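Local coordinates for protein beta-d-glucoside glucohydrolase (Hypocrea jecorina, PDB 3ZZ1) that probably hydrolyses terminal, non-reducing beta-D-glucosyl residues to release beta-D-glucose, in the pathway of cellulose degradation, at residues 26-31 with 284-289; 84-89 with 654-659; 165-170 with 541-546; 475-480 with 497-502. All blocks are in the same frame, centred on the assembly; numbering follows the deposited sequence.

Overall arrangement
The four contacts tie one three-domain chain together. Contacts 1 and 4 lie on opposite sides of the chain's centre, their centres about 57 Å apart: the first packs helix 25-32 against helix 282-298 of the N-terminal barrel domain, the second pairs neighbouring strands inside the C-terminal sheet domain. Contacts 2 and 3 join domains. Contact 2 sets the barrel domain against the fibronectin type III-like domain and comes within about 10 Å of contact 4, nearest atoms. Contact 3 links loops of the barrel and C-terminal domains, the interface at which family 3 enzymes usually form their active site; its centre is about 34 Å from that of contact 2. Along the chain, contact 4 nests within contact 3, and 3 within 2.

Contact 1 (26-31 with 284-289); sequences QDKVGI and RVDDMV
Lys28 lies across the flank of Val289 at about a right angle, and its two ends do different work. Where the helices press together, the contact is mostly apolar: Lys28 CB meets Val289 CG2 at 3.7 Å and also rests on CG1 of Val285, one turn earlier on the partner helix. A turn further along the first helix, Ile31 CD1 reaches Val289 CG1 at 3.9 Å. Val289, with CG1 anti to its backbone N (chi1 178°), thus spreads its two methyls between Ile31 and Lys28. The segment axes approach to 9.5 Å at a crossing angle of 57°. Leu20 of helix 8-20 touches Lys28, Asp286 and Val289, while Val32 extends the apolar patch.

The looser side is polar and partly open to solvent. Here Lys28 runs out extended beyond CG until NZ meets Asp286 OD1 at 2.8 Å, approaching the syn lone pair of that oxygen. The start of the Asp286 side chain leads away from helix 25-32, and its carboxylate turns back to make the salt bridge. Helix 282-298 of the barrel-type domain is in this way joined to the short helix 25-32 near the chain's start. The chemistry implies a division of labour: the methylene part of one lysine packs on the valines, while its ammonium group pairs with one oxygen of Asp286 at the partly exposed margin, which probably adds an electrostatic tie.

Contact 2 (84-89 with 654-659); sequences TWDVNL and FAKLNL
Phe654 opens the strand segment by meeting Trp85 in a T-shaped stack, the six-membered edge of the indole turned toward the phenyl face with planes at 86° and centroids 5.5 Å apart. Trp85 CE3 also comes within 3.6 Å of Phe654 CB, which lies in the plane of the indole at its edge. The phenyl carbon CG sits between the backbone N and the carbonyl carbon (chi1 62°), which brings the ring against the 84-89 segment; there Trp85 O lies at the ring edge, 3.5 Å from Phe654 CE2, and Val87 CG1 adds an apolar touch. Residues of helix 134-150 also pack on Phe654, and Trp85 NE1 is bonded to Lys527 O.

Ala655 points away, toward strand 664-672. Lys656 then returns to the contact as an extended chain whose NZ donates to Thr84 O at 3.0 Å, in the carbonyl plane and on a lone pair. Ser525 OG is a second partner of NZ. A water 2.9 Å from Lys656 NZ donates to Asp86 OD2, bridging charges that do not touch directly. With an alanine here, Thr84 O would probably lose this donor and the bridging water its ammonium partner.

Asp86 meanwhile N-caps helix 87-103, its OD1 accepting from Leu89 N. The barrel and fibronectin type III-like domains are therefore joined by aromatic packing at one end and, at the other, by a lysine that is likely to steady the helix-capping carboxylate electrostatically.

Contact 3 (165-170 with 541-546); sequences QELNRE and TRIVSG
Gln165 NE2 spends its two N-H groups on two carbonyls, Val544 O across the contact at 2.8 Å and Leu167 O within its own loop at 2.7 Å. Both acceptors lie in the plane of the amide, and the bond to Val544 O, at an N-H...O angle of 165°, falls on a lone pair of that oxygen. At the other tip of the amide, OE1 takes the N-H of Val544 at 2.8 Å, the donor standing tilted from the carbonyl plane. One primary amide thus reads both backbone polar groups of a single residue, and the three bonds together probably keep the amide from turning over.

The loop bearing Gln165 goes on into a type II beta turn from Glu166 to Arg169, with Asn168 at its third position in a conformation of positive phi (56°). Asp452 accepts from the backbone N of both Glu166 and Leu167. The turn comes from the N-terminal barrel domain and Val544 from the C-terminal domain, so the two bonds to Val544 span the boundary between them.

Leu167, CG anti to its backbone N, lays CD2 against Ile543 CG2 at 3.7 Å and close to Val544 O, while Ile543 CD1 touches Gln165 CB. Toward the solvent-facing side the fit slackens: Asn168 OD1 and Ser545 O, 3.8 Å apart, are joined by one water, which donates to OD1 at 2.9 Å and over a longer distance to Ser545 O.

Contact 4 (475-480 with 497-502); sequences NVIVVV and VKAVVW
Strands 476-480 and 497-502 run parallel, their axes 14° apart and 4.7 Å from each other at closest approach, and Val476 already departs from regular pairing. Its O receives Lys498 N at 2.9 Å and, weakly, Ala499 N, because an extra residue in the second strand makes a beta bulge. Beyond it the register is regular: Val478 N donates to Ala499 O, Val501 N meets Val478 O almost straight at 2.7 Å, and Val480 N binds Val501 O at 2.9 Å.

On one face of the sheet Ile477 CG1 packs on Ala499 CB at 3.9 Å, and Val479 lies side by side with Val501. On the other, Val478 CG2 meets Val497 CG1 at 3.8 Å, and both residues touch Ile491 of helix 489-492. Trp502, whose CG is anti to the backbone N (chi1 -163°), brings its six-membered ring toward Val480 of the partner strand, CZ3 coming to 3.7 Å from Val480 CG1, while NE1 is bonded to Tyr530 OH. An alanine here would probably open a gap beside Val480 and leave the Tyr530 hydroxyl without its indole partner. At the bulged end Lys498 bends so that NZ reaches Ser474 O and, weakly, Asn475 OD1.

The strands are the two arms of a beta-alpha-beta crossover through helix 489-492, and they stand beside each other in the mainly parallel sheet of the family 3 C-terminal domain, with antiparallel strand 332-336 next to 497-502.

Contact 1 (26-31 with 284-289)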
loop_
_atom_site.group_PDB
_atom_site.type_symbol
_atom_site.label_atom_id
_atom_site.label_comp_id
_atom_site.label_asym_id
_atom_site.label_seq_id
_atom_site.Cartn_x
_atom_site.Cartn_y
_atom_site.Cartn_z
ATOM N N GLN A 26 -16.931 6.966 -33.382
ATOM C CA GLN A 26 -16.469 8.179 -32.707
ATOM C C GLN A 26 -16.855 8.178 -31.227
ATOM O O GLN A 26 -16.046 8.543 -30.367
ATOM C CB GLN A 26 -16.961 9.446 -33.411
ATOM C CG GLN A 26 -16.224 10.724 -32.962
ATOM C CD GLN A 26 -14.689 10.583 -32.969
ATOM O OE1 GLN A 26 -14.087 10.139 -33.953
ATOM N NE2 GLN A 26 -14.058 10.973 -31.861
ATOM N N ASP A 27 -18.088 7.761 -30.943
ATOM C CA ASP A 27 -18.537 7.540 -29.573
ATOM C C ASP A 27 -17.521 6.684 -28.823
ATOM O O ASP A 27 -17.047 7.063 -27.755
ATOM C CB ASP A 27 -19.889 6.825 -29.558
ATOM C CG ASP A 27 -21.034 7.709 -30.001
ATOM O OD1 ASP A 27 -21.064 8.900 -29.628
ATOM O OD2 ASP A 27 -21.924 7.193 -30.707
ATOM N N LYS A 28 -17.185 5.542 -29.418
ATOM C CA LYS A 28 -16.326 4.529 -28.807
ATOM C C LYS A 28 -14.899 5.022 -28.617
ATOM O O LYS A 28 -14.277 4.762 -27.582
ATOM C CB LYS A 28 -16.344 3.249 -29.654
ATOM C CG LYS A 28 -17.688 2.534 -29.662
ATOM C CD LYS A 28 -17.804 1.581 -30.840
ATOM C CE LYS A 28 -19.213 1.042 -30.970
ATOM N NZ LYS A 28 -19.296 -0.035 -31.988
ATOM N N VAL A 29 -14.389 5.732 -29.622
ATOM C CA VAL A 29 -13.040 6.298 -29.578
ATOM C C VAL A 29 -12.941 7.375 -28.493
ATOM O O VAL A 29 -11.922 7.487 -27.819
ATOM C CB VAL A 29 -12.592 6.828 -30.969
ATOM C CG1 VAL A 29 -11.343 7.689 -30.865
ATOM C CG2 VAL A 29 -12.342 5.660 -31.923
ATOM N N GLY A 30 -14.014 8.140 -28.318
ATOM C CA GLY A 30 -14.079 9.166 -27.276
ATOM C C GLY A 30 -14.090 8.589 -25.866
ATOM O O GLY A 30 -13.562 9.201 -24.935
ATOM N N ILE A 31 -14.691 7.410 -25.717
ATOM C CA ILE A 31 -14.768 6.718 -24.428
ATOM C C ILE A 31 -13.405 6.167 -23.974
ATOM O O ILE A 31 -13.090 6.181 -22.779
ATOM C CB ILE A 31 -15.854 5.595 -24.458
ATOM C CG1 ILE A 31 -17.255 6.221 -24.592
ATOM C CG2 ILE A 31 -15.784 4.707 -23.205
ATOM C CD1 ILE A 31 -18.392 5.220 -24.747
ATOM N N ARG A 284 -11.937 -5.380 -31.013
ATOM C CA ARG A 284 -11.037 -4.977 -29.935
ATOM C C ARG A 284 -11.506 -3.689 -29.254
ATOM O O ARG A 284 -11.548 -3.624 -28.026
ATOM C CB ARG A 284 -9.601 -4.837 -30.448
ATOM C CG ARG A 284 -8.540 -4.589 -29.372
ATOM C CD ARG A 284 -8.437 -5.723 -28.330
ATOM N NE ARG A 284 -9.313 -5.506 -27.181
ATOM C CZ ARG A 284 -9.038 -4.694 -26.159
ATOM N NH1 ARG A 284 -7.900 -4.008 -26.130
ATOM N NH2 ARG A 284 -9.905 -4.565 -25.163
ATOM N N VAL A 285 -11.859 -2.682 -30.053
ATOM C CA VAL A 285 -12.393 -1.413 -29.545
ATOM C C VAL A 285 -13.745 -1.628 -28.861
ATOM O O VAL A 285 -14.014 -1.041 -27.813
ATOM C CB VAL A 285 -12.487 -0.335 -30.664
ATOM C CG1 VAL A 285 -13.269 0.893 -30.199
ATOM C CG2 VAL A 285 -11.086 0.070 -31.131
ATOM N N ASP A 286 -14.583 -2.477 -29.450
ATOM C CA ASP A 286 -15.846 -2.867 -28.828
ATOM C C ASP A 286 -15.631 -3.492 -27.446
ATOM O O ASP A 286 -16.419 -3.248 -26.524
ATOM C CB ASP A 286 -16.625 -3.820 -29.735
ATOM C CG ASP A 286 -17.464 -3.089 -30.781
ATOM O OD1 ASP A 286 -17.480 -1.835 -30.812
ATOM O OD2 ASP A 286 -18.125 -3.783 -31.571
ATOM N N ASP A 287 -14.567 -4.283 -27.305
ATOM C CA ASP A 287 -14.203 -4.869 -26.015
ATOM C C ASP A 287 -13.731 -3.819 -25.003
ATOM O O ASP A 287 -14.067 -3.918 -23.823
ATOM C CB ASP A 287 -13.143 -5.964 -26.164
ATOM C CG ASP A 287 -12.877 -6.703 -24.850
ATOM O OD1 ASP A 287 -13.773 -7.432 -24.375
ATOM O OD2 ASP A 287 -11.774 -6.551 -24.286
ATOM N N MET A 288 -12.959 -2.830 -25.462
ATOM C CA MET A 288 -12.491 -1.744 -24.587
ATOM C C MET A 288 -13.679 -1.029 -23.955
ATOM O O MET A 288 -13.704 -0.789 -22.743
ATOM C CB MET A 288 -11.684 -0.702 -25.365
ATOM C CG MET A 288 -10.428 -1.184 -26.057
ATOM S SD MET A 288 -9.728 0.190 -26.984
ATOM C CE MET A 288 -8.403 -0.610 -27.876
ATOM N N VAL A 289 -14.658 -0.698 -24.797
ATOM C CA VAL A 289 -15.824 0.081 -24.387
ATOM C C VAL A 289 -16.701 -0.718 -23.427
ATOM O O VAL A 289 -17.142 -0.190 -22.407
ATOM C CB VAL A 289 -16.626 0.599 -25.613
ATOM C CG1 VAL A 289 -17.861 1.359 -25.176
ATOM C CG2 VAL A 289 -15.744 1.504 -26.469
#

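Contact 2 (84-89 with 654-659)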
loop_
_atom_site.group_PDB
_atom_site.type_symbol
_atom_site.label_atom_id
_atom_site.label_comp_id
_atom_site.label_asym_id
_atom_site.label_seq_id
_atom_site.Cartn_x
_atom_site.Cartn_y
_atom_site.Cartn_z
ATOM N N THR A 84 -1.277 -1.335 10.681
ATOM C CA THR A 84 -2.288 -1.602 11.706
ATOM C C THR A 84 -2.635 -3.090 11.761
ATOM O O THR A 84 -3.055 -3.595 12.809
ATOM C CB THR A 84 -3.601 -0.806 11.479
ATOM O OG1 THR A 84 -4.283 -1.311 10.326
ATOM C CG2 THR A 84 -3.331 0.685 11.308
ATOM N N TRP A 85 -2.458 -3.781 10.631
ATOM C CA TRP A 85 -2.874 -5.182 10.478
ATOM C C TRP A 85 -4.359 -5.337 10.846
ATOM O O TRP A 85 -4.789 -6.377 11.344
ATOM C CB TRP A 85 -1.996 -6.120 11.326
ATOM C CG TRP A 85 -0.539 -6.169 10.917
ATOM C CD1 TRP A 85 0.393 -5.180 11.066
ATOM C CD2 TRP A 85 0.142 -7.272 10.298
ATOM N NE1 TRP A 85 1.610 -5.596 10.573
ATOM C CE2 TRP A 85 1.483 -6.876 10.096
ATOM C CE3 TRP A 85 -0.254 -8.557 9.894
ATOM C CZ2 TRP A 85 2.438 -7.721 9.505
ATOM C CZ3 TRP A 85 0.698 -9.400 9.303
ATOM C CH2 TRP A 85 2.028 -8.974 9.117
ATOM N N ASP A 86 -5.125 -4.281 10.590
ATOM C CA ASP A 86 -6.521 -4.204 10.982
ATOM C C ASP A 86 -7.408 -4.080 9.742
ATOM O O ASP A 86 -7.557 -2.989 9.181
ATOM C CB ASP A 86 -6.724 -3.013 11.925
ATOM C CG ASP A 86 -8.057 -3.053 12.647
ATOM O OD1 ASP A 86 -9.069 -3.457 12.039
ATOM O OD2 ASP A 86 -8.095 -2.663 13.831
ATOM N N VAL A 87 -7.991 -5.205 9.320
ATOM C CA VAL A 87 -8.853 -5.243 8.127
ATOM C C VAL A 87 -10.020 -4.256 8.210
ATOM O O VAL A 87 -10.442 -3.694 7.192
ATOM C CB VAL A 87 -9.381 -6.676 7.808
ATOM C CG1 VAL A 87 -8.221 -7.603 7.439
ATOM C CG2 VAL A 87 -10.198 -7.253 8.966
ATOM N N ASN A 88 -10.518 -4.034 9.424
ATOM C CA ASN A 88 -11.624 -3.109 9.651
ATOM C C ASN A 88 -11.236 -1.660 9.377
ATOM O O ASN A 88 -11.953 -0.948 8.669
ATOM C CB ASN A 88 -12.188 -3.272 11.063
ATOM C CG ASN A 88 -12.733 -4.671 11.317
ATOM O OD1 ASN A 88 -13.756 -5.071 10.749
ATOM N ND2 ASN A 88 -12.046 -5.425 12.171
ATOM N N LEU A 89 -10.090 -1.237 9.914
ATOM C CA LEU A 89 -9.578 0.109 9.650
ATOM C C LEU A 89 -9.234 0.291 8.176
ATOM O O LEU A 89 -9.457 1.361 7.606
ATOM C CB LEU A 89 -8.357 0.426 10.525
ATOM C CG LEU A 89 -8.593 0.663 12.022
ATOM C CD1 LEU A 89 -7.288 0.995 12.723
ATOM C CD2 LEU A 89 -9.628 1.758 12.274
ATOM N N PHE A 654 -3.703 -13.379 9.420
ATOM C CA PHE A 654 -3.503 -12.484 10.552
ATOM C C PHE A 654 -4.840 -12.120 11.190
ATOM O O PHE A 654 -5.882 -12.142 10.530
ATOM C CB PHE A 654 -2.712 -11.230 10.148
ATOM C CG PHE A 654 -3.394 -10.371 9.112
ATOM C CD1 PHE A 654 -3.316 -10.690 7.755
ATOM C CD2 PHE A 654 -4.089 -9.232 9.489
ATOM C CE1 PHE A 654 -3.936 -9.889 6.791
ATOM C CE2 PHE A 654 -4.715 -8.423 8.540
ATOM C CZ PHE A 654 -4.639 -8.754 7.185
ATOM N N ALA A 655 -4.797 -11.803 12.480
ATOM C CA ALA A 655 -5.963 -11.355 13.225
ATOM C C ALA A 655 -5.515 -10.325 14.247
ATOM O O ALA A 655 -4.393 -10.391 14.739
ATOM C CB ALA A 655 -6.626 -12.529 13.920
ATOM N N LYS A 656 -6.389 -9.371 14.560
ATOM C CA LYS A 656 -6.100 -8.384 15.596
ATOM C C LYS A 656 -7.162 -8.431 16.692
ATOM O O LYS A 656 -8.356 -8.292 16.412
ATOM C CB LYS A 656 -5.978 -6.977 15.006
ATOM C CG LYS A 656 -5.306 -5.981 15.946
ATOM C CD LYS A 656 -4.937 -4.683 15.244
ATOM C CE LYS A 656 -4.011 -3.854 16.126
ATOM N NZ LYS A 656 -3.612 -2.552 15.514
ATOM N N LEU A 657 -6.716 -8.642 17.931
ATOM C CA LEU A 657 -7.605 -8.735 19.090
ATOM C C LEU A 657 -7.228 -7.720 20.168
ATOM O O LEU A 657 -6.100 -7.728 20.668
ATOM C CB LEU A 657 -7.565 -10.149 19.696
ATOM C CG LEU A 657 -8.371 -11.311 19.106
ATOM C CD1 LEU A 657 -7.970 -11.657 17.680
ATOM C CD2 LEU A 657 -8.178 -12.515 19.992
ATOM N N ASN A 658 -8.166 -6.846 20.517
ATOM C CA ASN A 658 -8.004 -5.985 21.682
ATOM C C ASN A 658 -8.379 -6.775 22.928
ATOM O O ASN A 658 -9.446 -7.396 22.986
ATOM C CB ASN A 658 -8.854 -4.716 21.566
ATOM C CG ASN A 658 -8.576 -3.721 22.681
ATOM O OD1 ASN A 658 -9.160 -3.792 23.769
ATOM N ND2 ASN A 658 -7.695 -2.771 22.409
ATOM N N LEU A 659 -7.482 -6.781 23.906
ATOM C CA LEU A 659 -7.703 -7.536 25.125
ATOM C C LEU A 659 -7.338 -6.704 26.352
ATOM O O LEU A 659 -6.241 -6.160 26.437
ATOM C CB LEU A 659 -6.895 -8.843 25.109
ATOM C CG LEU A 659 -7.081 -9.855 23.967
ATOM C CD1 LEU A 659 -5.827 -10.699 23.832
ATOM C CD2 LEU A 659 -8.308 -10.743 24.163
HETATM O O HOH W 1 -6.156 -1.316 14.935
#

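Contact 3 (165-170 with 541-546)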
loop_
_atom_site.group_PDB
_atom_site.type_symbol
_atom_site.label_atom_id
_atom_site.label_comp_id
_atom_site.label_asym_id
_atom_site.label_seq_id
_atom_site.Cartn_x
_atom_site.Cartn_y
_atom_site.Cartn_z
ATOM N N GLN A 165 11.136 0.071 -8.742
ATOM C CA GLN A 165 12.026 1.201 -8.471
ATOM C C GLN A 165 11.623 2.416 -9.302
ATOM O O GLN A 165 11.026 2.278 -10.371
ATOM C CB GLN A 165 13.495 0.839 -8.755
ATOM C CG GLN A 165 13.831 0.713 -10.241
ATOM C CD GLN A 165 15.262 0.327 -10.486
ATOM O OE1 GLN A 165 15.739 -0.672 -9.961
ATOM N NE2 GLN A 165 15.957 1.115 -11.299
ATOM N N GLU A 166 11.977 3.601 -8.821
ATOM C CA GLU A 166 11.663 4.829 -9.547
ATOM C C GLU A 166 12.697 5.164 -10.612
ATOM O O GLU A 166 12.346 5.699 -11.664
ATOM C CB GLU A 166 11.455 6.008 -8.587
ATOM C CG GLU A 166 10.118 5.962 -7.851
ATOM C CD GLU A 166 8.936 5.833 -8.801
ATOM O OE1 GLU A 166 8.596 6.839 -9.465
ATOM O OE2 GLU A 166 8.344 4.726 -8.880
ATOM N N LEU A 167 13.961 4.850 -10.334
ATOM C CA LEU A 167 15.059 5.148 -11.253
ATOM C C LEU A 167 14.875 4.427 -12.580
ATOM O O LEU A 167 14.747 3.201 -12.616
ATOM C CB LEU A 167 16.415 4.781 -10.636
ATOM C CG LEU A 167 17.650 4.886 -11.546
ATOM C CD1 LEU A 167 17.926 6.336 -11.976
ATOM C CD2 LEU A 167 18.881 4.276 -10.877
ATOM N N ASN A 168 14.864 5.209 -13.660
ATOM C CA ASN A 168 14.657 4.707 -15.023
ATOM C C ASN A 168 13.368 3.900 -15.214
ATOM O O ASN A 168 13.287 3.060 -16.113
ATOM C CB ASN A 168 15.875 3.900 -15.504
ATOM C CG ASN A 168 17.159 4.705 -15.474
ATOM O OD1 ASN A 168 18.181 4.248 -14.959
ATOM N ND2 ASN A 168 17.114 5.910 -16.023
ATOM N N ARG A 169 12.363 4.178 -14.383
ATOM C CA ARG A 169 11.066 3.500 -14.464
ATOM C C ARG A 169 10.437 3.473 -15.867
ATOM O O ARG A 169 9.698 2.550 -16.188
ATOM C CB ARG A 169 10.073 4.106 -13.464
ATOM C CG ARG A 169 9.718 5.567 -13.719
ATOM C CD ARG A 169 8.628 6.034 -12.778
ATOM N NE ARG A 169 8.268 7.435 -12.985
ATOM C CZ ARG A 169 7.137 7.984 -12.552
ATOM N NH1 ARG A 169 6.250 7.250 -11.897
ATOM N NH2 ARG A 169 6.883 9.262 -12.784
ATOM N N GLU A 170 10.726 4.481 -16.688
ATOM C CA GLU A 170 10.152 4.567 -18.039
ATOM C C GLU A 170 10.926 3.775 -19.097
ATOM O O GLU A 170 10.468 3.649 -20.239
ATOM C CB GLU A 170 9.996 6.032 -18.477
ATOM C CG GLU A 170 9.031 6.827 -17.605
ATOM C CD GLU A 170 8.698 8.194 -18.166
ATOM O OE1 GLU A 170 8.421 8.305 -19.382
ATOM O OE2 GLU A 170 8.695 9.161 -17.384
ATOM N N THR A 541 18.399 -7.033 -2.655
ATOM C CA THR A 541 18.138 -6.239 -3.863
ATOM C C THR A 541 18.621 -4.800 -3.715
ATOM O O THR A 541 18.743 -4.288 -2.600
ATOM C CB THR A 541 16.633 -6.222 -4.260
ATOM O OG1 THR A 541 15.841 -5.778 -3.156
ATOM C CG2 THR A 541 16.161 -7.598 -4.693
ATOM N N ARG A 542 18.891 -4.159 -4.849
ATOM C CA ARG A 542 19.318 -2.761 -4.891
ATOM C C ARG A 542 18.573 -2.049 -6.005
ATOM O O ARG A 542 18.054 -2.698 -6.918
ATOM C CB ARG A 542 20.824 -2.652 -5.172
ATOM C CG ARG A 542 21.744 -3.459 -4.260
ATOM C CD ARG A 542 21.945 -2.798 -2.909
ATOM N NE ARG A 542 22.992 -3.469 -2.139
ATOM C CZ ARG A 542 22.791 -4.510 -1.333
ATOM N NH1 ARG A 542 21.575 -5.015 -1.179
ATOM N NH2 ARG A 542 23.811 -5.049 -0.678
ATOM N N ILE A 543 18.531 -0.719 -5.938
ATOM C CA ILE A 543 18.071 0.093 -7.065
ATOM C C ILE A 543 19.030 -0.130 -8.248
ATOM O O ILE A 543 20.227 0.148 -8.151
ATOM C CB ILE A 543 17.992 1.609 -6.700
ATOM C CG1 ILE A 543 17.040 1.860 -5.514
ATOM C CG2 ILE A 543 17.620 2.452 -7.915
ATOM C CD1 ILE A 543 15.601 1.382 -5.700
ATOM N N VAL A 544 18.495 -0.646 -9.353
ATOM C CA VAL A 544 19.307 -1.008 -10.520
ATOM C C VAL A 544 19.586 0.208 -11.412
ATOM O O VAL A 544 18.671 0.968 -11.743
ATOM C CB VAL A 544 18.638 -2.146 -11.341
ATOM C CG1 VAL A 544 19.496 -2.540 -12.540
ATOM C CG2 VAL A 544 18.375 -3.361 -10.453
ATOM N N SER A 545 20.854 0.382 -11.789
ATOM C CA SER A 545 21.278 1.497 -12.649
ATOM C C SER A 545 21.270 1.164 -14.145
ATOM O O SER A 545 21.245 2.070 -14.985
ATOM C CB SER A 545 22.668 1.994 -12.239
ATOM O OG SER A 545 23.647 0.990 -12.463
ATOM N N GLY A 546 21.286 -0.126 -14.471
ATOM C CA GLY A 546 21.295 -0.576 -15.864
ATOM C C GLY A 546 19.918 -0.688 -16.498
ATOM O O GLY A 546 18.901 -0.353 -15.880
HETATM O O HOH W 2 20.905 5.195 -14.772
#

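Contact 4 (475-480 with 497-502)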
loop_
_atom_site.group_PDB
_atom_site.type_symbol
_atom_site.label_atom_id
_atom_site.label_comp_id
_atom_site.label_asym_id
_atom_site.label_seq_id
_atom_site.Cartn_x
_atom_site.Cartn_y
_atom_site.Cartn_z
ATOM N N ASN A 475 17.926 9.435 29.236
ATOM C CA ASN A 475 16.615 8.867 28.929
ATOM C C ASN A 475 16.036 9.394 27.625
ATOM O O ASN A 475 15.145 10.252 27.623
ATOM C CB ASN A 475 15.647 9.120 30.086
ATOM C CG ASN A 475 15.984 8.301 31.310
ATOM O OD1 ASN A 475 15.915 7.070 31.289
ATOM N ND2 ASN A 475 16.355 8.980 32.391
ATOM N N VAL A 476 16.546 8.861 26.519
ATOM C CA VAL A 476 16.193 9.345 25.191
ATOM C C VAL A 476 15.134 8.458 24.543
ATOM O O VAL A 476 15.241 7.226 24.554
ATOM C CB VAL A 476 17.437 9.437 24.274
ATOM C CG1 VAL A 476 17.070 10.035 22.917
ATOM C CG2 VAL A 476 18.530 10.263 24.942
ATOM N N ILE A 477 14.105 9.103 24.002
ATOM C CA ILE A 477 13.085 8.433 23.213
ATOM C C ILE A 477 13.218 8.922 21.780
ATOM O O ILE A 477 13.159 10.119 21.517
ATOM C CB ILE A 477 11.662 8.708 23.761
ATOM C CG1 ILE A 477 11.525 8.140 25.179
ATOM C CG2 ILE A 477 10.578 8.115 22.824
ATOM C CD1 ILE A 477 10.325 8.664 25.939
ATOM N N VAL A 478 13.424 7.988 20.861
ATOM C CA VAL A 478 13.584 8.313 19.447
ATOM C C VAL A 478 12.282 8.034 18.707
ATOM O O VAL A 478 11.799 6.896 18.686
ATOM C CB VAL A 478 14.731 7.505 18.800
ATOM C CG1 VAL A 478 14.818 7.805 17.307
ATOM C CG2 VAL A 478 16.062 7.810 19.482
ATOM N N VAL A 479 11.719 9.082 18.113
ATOM C CA VAL A 479 10.521 8.952 17.299
ATOM C C VAL A 479 10.913 9.123 15.840
ATOM O O VAL A 479 11.519 10.125 15.462
ATOM C CB VAL A 479 9.426 9.969 17.704
ATOM C CG1 VAL A 479 8.215 9.859 16.780
ATOM C CG2 VAL A 479 9.008 9.751 19.157
ATOM N N VAL A 480 10.573 8.117 15.039
ATOM C CA VAL A 480 10.926 8.073 13.628
ATOM C C VAL A 480 9.675 8.143 12.759
ATOM O O VAL A 480 8.745 7.352 12.937
ATOM C CB VAL A 480 11.687 6.774 13.287
ATOM C CG1 VAL A 480 12.155 6.787 11.837
ATOM C CG2 VAL A 480 12.866 6.569 14.236
ATOM N N VAL A 497 19.529 5.747 24.648
ATOM C CA VAL A 497 18.301 5.540 23.881
ATOM C C VAL A 497 17.526 4.380 24.502
ATOM O O VAL A 497 17.907 3.213 24.359
ATOM C CB VAL A 497 18.593 5.268 22.380
ATOM C CG1 VAL A 497 17.313 4.879 21.625
ATOM C CG2 VAL A 497 19.232 6.483 21.736
ATOM N N LYS A 498 16.441 4.715 25.199
ATOM C CA LYS A 498 15.659 3.725 25.937
ATOM C C LYS A 498 14.420 3.277 25.174
ATOM O O LYS A 498 13.953 2.153 25.354
ATOM C CB LYS A 498 15.259 4.270 27.314
ATOM C CG LYS A 498 16.435 4.605 28.224
ATOM C CD LYS A 498 17.094 3.352 28.801
ATOM C CE LYS A 498 18.372 3.710 29.556
ATOM N NZ LYS A 498 18.223 4.984 30.326
ATOM N N ALA A 499 13.885 4.159 24.331
ATOM C CA ALA A 499 12.710 3.831 23.523
ATOM C C ALA A 499 12.860 4.267 22.076
ATOM O O ALA A 499 13.390 5.345 21.793
ATOM C CB ALA A 499 11.459 4.435 24.123
ATOM N N VAL A 500 12.395 3.409 21.168
ATOM C CA VAL A 500 12.330 3.730 19.745
ATOM C C VAL A 500 10.897 3.533 19.239
ATOM O O VAL A 500 10.345 2.431 19.296
ATOM C CB VAL A 500 13.331 2.894 18.906
ATOM C CG1 VAL A 500 13.240 3.266 17.432
ATOM C CG2 VAL A 500 14.760 3.090 19.406
ATOM N N VAL A 501 10.312 4.626 18.755
ATOM C CA VAL A 501 8.943 4.655 18.271
ATOM C C VAL A 501 8.958 4.788 16.749
ATOM O O VAL A 501 9.238 5.865 16.214
ATOM C CB VAL A 501 8.157 5.843 18.883
ATOM C CG1 VAL A 501 6.699 5.797 18.457
ATOM C CG2 VAL A 501 8.258 5.838 20.404
ATOM N N TRP A 502 8.684 3.680 16.065
ATOM C CA TRP A 502 8.522 3.684 14.617
ATOM C C TRP A 502 7.107 4.171 14.311
ATOM O O TRP A 502 6.155 3.385 14.256
ATOM C CB TRP A 502 8.758 2.283 14.040
ATOM C CG TRP A 502 9.017 2.262 12.556
ATOM C CD1 TRP A 502 8.123 1.944 11.571
ATOM C CD2 TRP A 502 10.254 2.565 11.893
ATOM N NE1 TRP A 502 8.726 2.034 10.332
ATOM C CE2 TRP A 502 10.033 2.413 10.502
ATOM C CE3 TRP A 502 11.527 2.951 12.337
ATOM C CZ2 TRP A 502 11.040 2.638 9.552
ATOM C CZ3 TRP A 502 12.532 3.167 11.393
ATOM C CH2 TRP A 502 12.278 3.014 10.016
#